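Long-range contact in single-stranded-DNA-specific exonuclease RecJ (PDB 2ZXR), which degrades single-stranded DNA in the 5' to 3' direction with the help of divalent metal ions such as magnesium or manganese: residues Leu580-Pro592 with Val596-Glu608. Numbering follows the deposited sequence.
Sequences LPPEEAGLWLGLP and VLGRRVEVALGRE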
# COMPACT_ATOMS: atom_id res chain seq x y z
N LEU A 580 2.25 -36.71 33.21
CA LEU A 580 3.67 -36.49 32.97
C LEU A 580 3.99 -35.00 32.88
O LEU A 580 3.10 -34.16 32.72
CB LEU A 580 4.08 -37.15 31.64
CG LEU A 580 4.08 -38.68 31.46
CD1 LEU A 580 4.24 -38.98 29.98
CD2 LEU A 580 5.24 -39.33 32.26
N PRO A 581 5.27 -34.64 33.02
CA PRO A 581 5.68 -33.24 32.93
C PRO A 581 5.70 -32.92 31.43
O PRO A 581 6.02 -33.79 30.61
CB PRO A 581 7.07 -33.25 33.55
CG PRO A 581 7.60 -34.59 33.12
CD PRO A 581 6.42 -35.51 33.36
N PRO A 582 5.36 -31.68 31.06
CA PRO A 582 5.31 -31.22 29.67
C PRO A 582 6.48 -31.60 28.75
O PRO A 582 6.28 -31.93 27.58
CB PRO A 582 5.14 -29.71 29.81
CG PRO A 582 5.87 -29.41 31.12
CD PRO A 582 5.36 -30.53 32.00
N GLU A 583 7.70 -31.55 29.27
CA GLU A 583 8.86 -31.90 28.45
C GLU A 583 8.87 -33.39 28.07
O GLU A 583 9.65 -33.82 27.22
CB GLU A 583 10.16 -31.53 29.18
CG GLU A 583 10.40 -32.34 30.44
CD GLU A 583 9.75 -31.74 31.67
OE1 GLU A 583 8.78 -30.95 31.54
OE2 GLU A 583 10.20 -32.08 32.79
N GLU A 584 8.02 -34.20 28.70
CA GLU A 584 8.01 -35.59 28.28
C GLU A 584 6.66 -36.09 27.74
O GLU A 584 6.63 -37.07 27.01
CB GLU A 584 8.56 -36.52 29.38
CG GLU A 584 7.71 -36.74 30.59
CD GLU A 584 8.53 -37.37 31.74
OE1 GLU A 584 7.95 -38.11 32.56
OE2 GLU A 584 9.75 -37.09 31.80
N ALA A 585 5.57 -35.41 28.07
CA ALA A 585 4.27 -35.80 27.53
C ALA A 585 4.12 -35.27 26.08
O ALA A 585 4.41 -34.11 25.80
CB ALA A 585 3.17 -35.23 28.38
N GLY A 586 3.67 -36.13 25.18
CA GLY A 586 3.43 -35.69 23.82
C GLY A 586 2.02 -35.12 23.65
O GLY A 586 1.63 -34.70 22.55
N LEU A 587 1.24 -35.10 24.74
CA LEU A 587 -0.13 -34.57 24.70
C LEU A 587 -0.35 -33.61 25.86
O LEU A 587 -0.05 -33.95 27.00
CB LEU A 587 -1.14 -35.71 24.81
CG LEU A 587 -2.60 -35.26 24.75
CD1 LEU A 587 -2.91 -34.85 23.30
CD2 LEU A 587 -3.53 -36.38 25.22
N TRP A 588 -0.86 -32.41 25.57
CA TRP A 588 -1.08 -31.42 26.64
C TRP A 588 -2.54 -31.04 26.72
O TRP A 588 -3.22 -30.95 25.70
CB TRP A 588 -0.25 -30.14 26.39
CG TRP A 588 1.27 -30.28 26.40
CD1 TRP A 588 2.01 -31.39 26.74
CD2 TRP A 588 2.23 -29.25 26.09
NE1 TRP A 588 3.37 -31.11 26.67
CE2 TRP A 588 3.52 -29.81 26.27
CE3 TRP A 588 2.11 -27.92 25.68
CZ2 TRP A 588 4.69 -29.07 26.04
CZ3 TRP A 588 3.29 -27.18 25.46
CH2 TRP A 588 4.55 -27.76 25.64
N LEU A 589 -3.02 -30.81 27.93
CA LEU A 589 -4.41 -30.43 28.12
C LEU A 589 -4.47 -28.98 28.59
O LEU A 589 -5.53 -28.49 28.95
CB LEU A 589 -5.05 -31.34 29.17
CG LEU A 589 -5.10 -32.82 28.82
CD1 LEU A 589 -5.80 -33.59 29.94
CD2 LEU A 589 -5.86 -33.01 27.51
N GLY A 590 -3.32 -28.32 28.59
CA GLY A 590 -3.26 -26.95 29.04
C GLY A 590 -1.89 -26.44 28.67
O GLY A 590 -1.09 -27.16 28.06
N LEU A 591 -1.62 -25.20 29.05
CA LEU A 591 -0.37 -24.55 28.72
C LEU A 591 0.64 -24.54 29.86
O LEU A 591 0.30 -24.18 30.99
CB LEU A 591 -0.64 -23.10 28.29
CG LEU A 591 -1.74 -22.90 27.24
CD1 LEU A 591 -1.86 -21.42 26.88
CD2 LEU A 591 -1.40 -23.72 26.01
N PRO A 592 1.89 -24.95 29.59
CA PRO A 592 2.82 -24.91 30.72
C PRO A 592 3.15 -23.46 31.09
O PRO A 592 2.92 -22.52 30.31
CB PRO A 592 4.03 -25.69 30.22
CG PRO A 592 3.90 -25.71 28.74
CD PRO A 592 2.42 -25.74 28.47
N VAL A 596 8.76 -24.88 26.78
CA VAL A 596 9.16 -26.27 26.69
C VAL A 596 9.31 -26.50 25.18
O VAL A 596 8.34 -26.80 24.48
CB VAL A 596 8.08 -27.20 27.27
CG1 VAL A 596 8.57 -28.65 27.22
CG2 VAL A 596 7.76 -26.80 28.70
N LEU A 597 10.53 -26.31 24.69
CA LEU A 597 10.84 -26.43 23.27
C LEU A 597 11.56 -27.74 22.93
O LEU A 597 11.93 -28.50 23.81
CB LEU A 597 11.66 -25.22 22.81
CG LEU A 597 10.96 -23.86 23.05
CD1 LEU A 597 11.80 -22.72 22.50
CD2 LEU A 597 9.59 -23.87 22.36
N GLY A 598 11.77 -27.99 21.63
CA GLY A 598 12.39 -29.25 21.24
C GLY A 598 11.45 -30.34 21.73
O GLY A 598 11.85 -31.32 22.36
N ARG A 599 10.17 -30.15 21.41
CA ARG A 599 9.11 -31.03 21.85
C ARG A 599 8.31 -31.73 20.77
O ARG A 599 8.41 -32.95 20.60
CB ARG A 599 8.12 -30.22 22.71
CG ARG A 599 8.58 -29.94 24.12
CD ARG A 599 8.20 -31.09 25.04
NE ARG A 599 8.63 -32.38 24.50
CZ ARG A 599 8.08 -33.55 24.84
NH1 ARG A 599 7.09 -33.57 25.71
NH2 ARG A 599 8.53 -34.68 24.30
N ARG A 600 7.51 -30.95 20.06
CA ARG A 600 6.60 -31.45 19.03
C ARG A 600 5.51 -32.16 19.83
O ARG A 600 5.62 -33.35 20.18
CB ARG A 600 7.26 -32.41 18.06
CG ARG A 600 6.57 -32.45 16.68
CD ARG A 600 5.12 -32.97 16.75
NE ARG A 600 4.51 -33.11 15.42
CZ ARG A 600 3.29 -33.63 15.19
NH1 ARG A 600 2.83 -33.70 13.95
NH2 ARG A 600 2.54 -34.07 16.19
N VAL A 601 4.47 -31.40 20.14
CA VAL A 601 3.38 -31.92 20.94
C VAL A 601 2.01 -31.56 20.40
O VAL A 601 1.88 -30.70 19.52
CB VAL A 601 3.50 -31.38 22.38
CG1 VAL A 601 4.79 -31.87 23.01
CG2 VAL A 601 3.49 -29.83 22.37
N GLU A 602 1.00 -32.23 20.94
CA GLU A 602 -0.38 -31.96 20.54
C GLU A 602 -0.99 -31.28 21.74
O GLU A 602 -0.83 -31.73 22.88
CB GLU A 602 -1.10 -33.26 20.20
CG GLU A 602 -0.53 -33.87 18.95
CD GLU A 602 -1.28 -35.10 18.54
OE1 GLU A 602 -0.74 -36.20 18.76
OE2 GLU A 602 -2.40 -34.96 18.01
N VAL A 603 -1.66 -30.16 21.48
CA VAL A 603 -2.20 -29.39 22.56
C VAL A 603 -3.69 -29.16 22.47
O VAL A 603 -4.22 -28.80 21.43
CB VAL A 603 -1.48 -28.03 22.64
CG1 VAL A 603 -2.00 -27.22 23.83
CG2 VAL A 603 0.02 -28.26 22.72
N ALA A 604 -4.35 -29.40 23.59
CA ALA A 604 -5.78 -29.19 23.68
C ALA A 604 -5.95 -28.21 24.84
O ALA A 604 -5.07 -28.10 25.71
CB ALA A 604 -6.49 -30.51 23.98
N LEU A 605 -7.05 -27.48 24.85
CA LEU A 605 -7.30 -26.55 25.94
C LEU A 605 -8.55 -27.05 26.60
O LEU A 605 -8.55 -27.49 27.75
CB LEU A 605 -7.56 -25.15 25.39
CG LEU A 605 -6.41 -24.50 24.64
CD1 LEU A 605 -6.93 -23.21 24.01
CD2 LEU A 605 -5.24 -24.27 25.60
N GLY A 606 -9.61 -26.99 25.82
CA GLY A 606 -10.90 -27.42 26.28
C GLY A 606 -12.07 -26.77 25.58
O GLY A 606 -11.96 -26.24 24.46
N ARG A 607 -13.20 -26.84 26.27
CA ARG A 607 -14.47 -26.30 25.81
C ARG A 607 -15.10 -25.71 27.08
O ARG A 607 -15.87 -24.74 27.02
CB ARG A 607 -15.33 -27.44 25.23
CG ARG A 607 -16.62 -27.00 24.54
CD ARG A 607 -16.35 -25.93 23.48
NE ARG A 607 -16.15 -24.62 24.09
CZ ARG A 607 -15.92 -23.50 23.40
NH1 ARG A 607 -15.83 -23.54 22.07
NH2 ARG A 607 -15.78 -22.35 24.04
N GLU A 608 -14.76 -26.31 28.22
CA GLU A 608 -15.23 -25.88 29.54
C GLU A 608 -14.02 -25.96 30.48
O GLU A 608 -14.15 -25.77 31.70
CB GLU A 608 -16.36 -26.78 30.06
CG GLU A 608 -17.50 -27.01 29.08
CD GLU A 608 -17.13 -27.98 27.96
OE1 GLU A 608 -17.92 -28.14 27.01
OE2 GLU A 608 -16.04 -28.59 28.05
O HOH W 1 2.08 -36.39 20.43
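Leu-587 and Trp-588 pair in parallel with Glu-602 and Val-603. Three backbone hydrogen bonds join the two segments: Glu-602 N to Gly-586 O (3.0 Å), Trp-588 N to Glu-602 O (2.8 Å) and Ala-604 N to Trp-588 O (2.9 Å). A water also donates to Gly-586 O and to Glu-602 OE1, and that carboxylate forms a salt bridge with Arg-552.

The indole of Trp-588 is the centre of the contact. Val-601 CG2 sits over the middle of its six-membered ring, 3.7 Å from the centroid, in a CH-pi contact almost along the ring normal. With Val-601 CG1 anti to the carbonyl carbon (chi1 -63°), CG2 falls between the backbone N and the carbonyl carbon and faces the ring. Val-603 CG2 approaches Trp-588 CE3 obliquely at 3.6 Å, while Val-596 CB meets the far end of the indole at CH2. Tyr-560 adds an edge-to-face ring contact.

Pro-582 O accepts two hydrogen bonds. Trp-588 NE1 reaches Pro-582 O at 3.2 Å, in the carbonyl plane and on a lone pair, which helps fix the rotation of the indole. Arg-599 NH1 comes in tilted from that plane, brought to the turn at 581-585 by bends at chi2 and chi3. Val-596 CG2 touches both proline rings, 4.0 Å from Pro-582 CG and from Pro-592 CG. Leu-591 CD2 meets Leu-605 CD2 at 3.9 Å.

Strands 587-588 and 601-603 are neighbours inside the five-stranded parallel sheet of the RecJ C-terminal domain, flanked by 558-560 and 541-543. Helix 546-554 touches Leu-589 and Ala-604, and helix 643-655 touches Leu-591 and Val-603, in an alpha/beta fold.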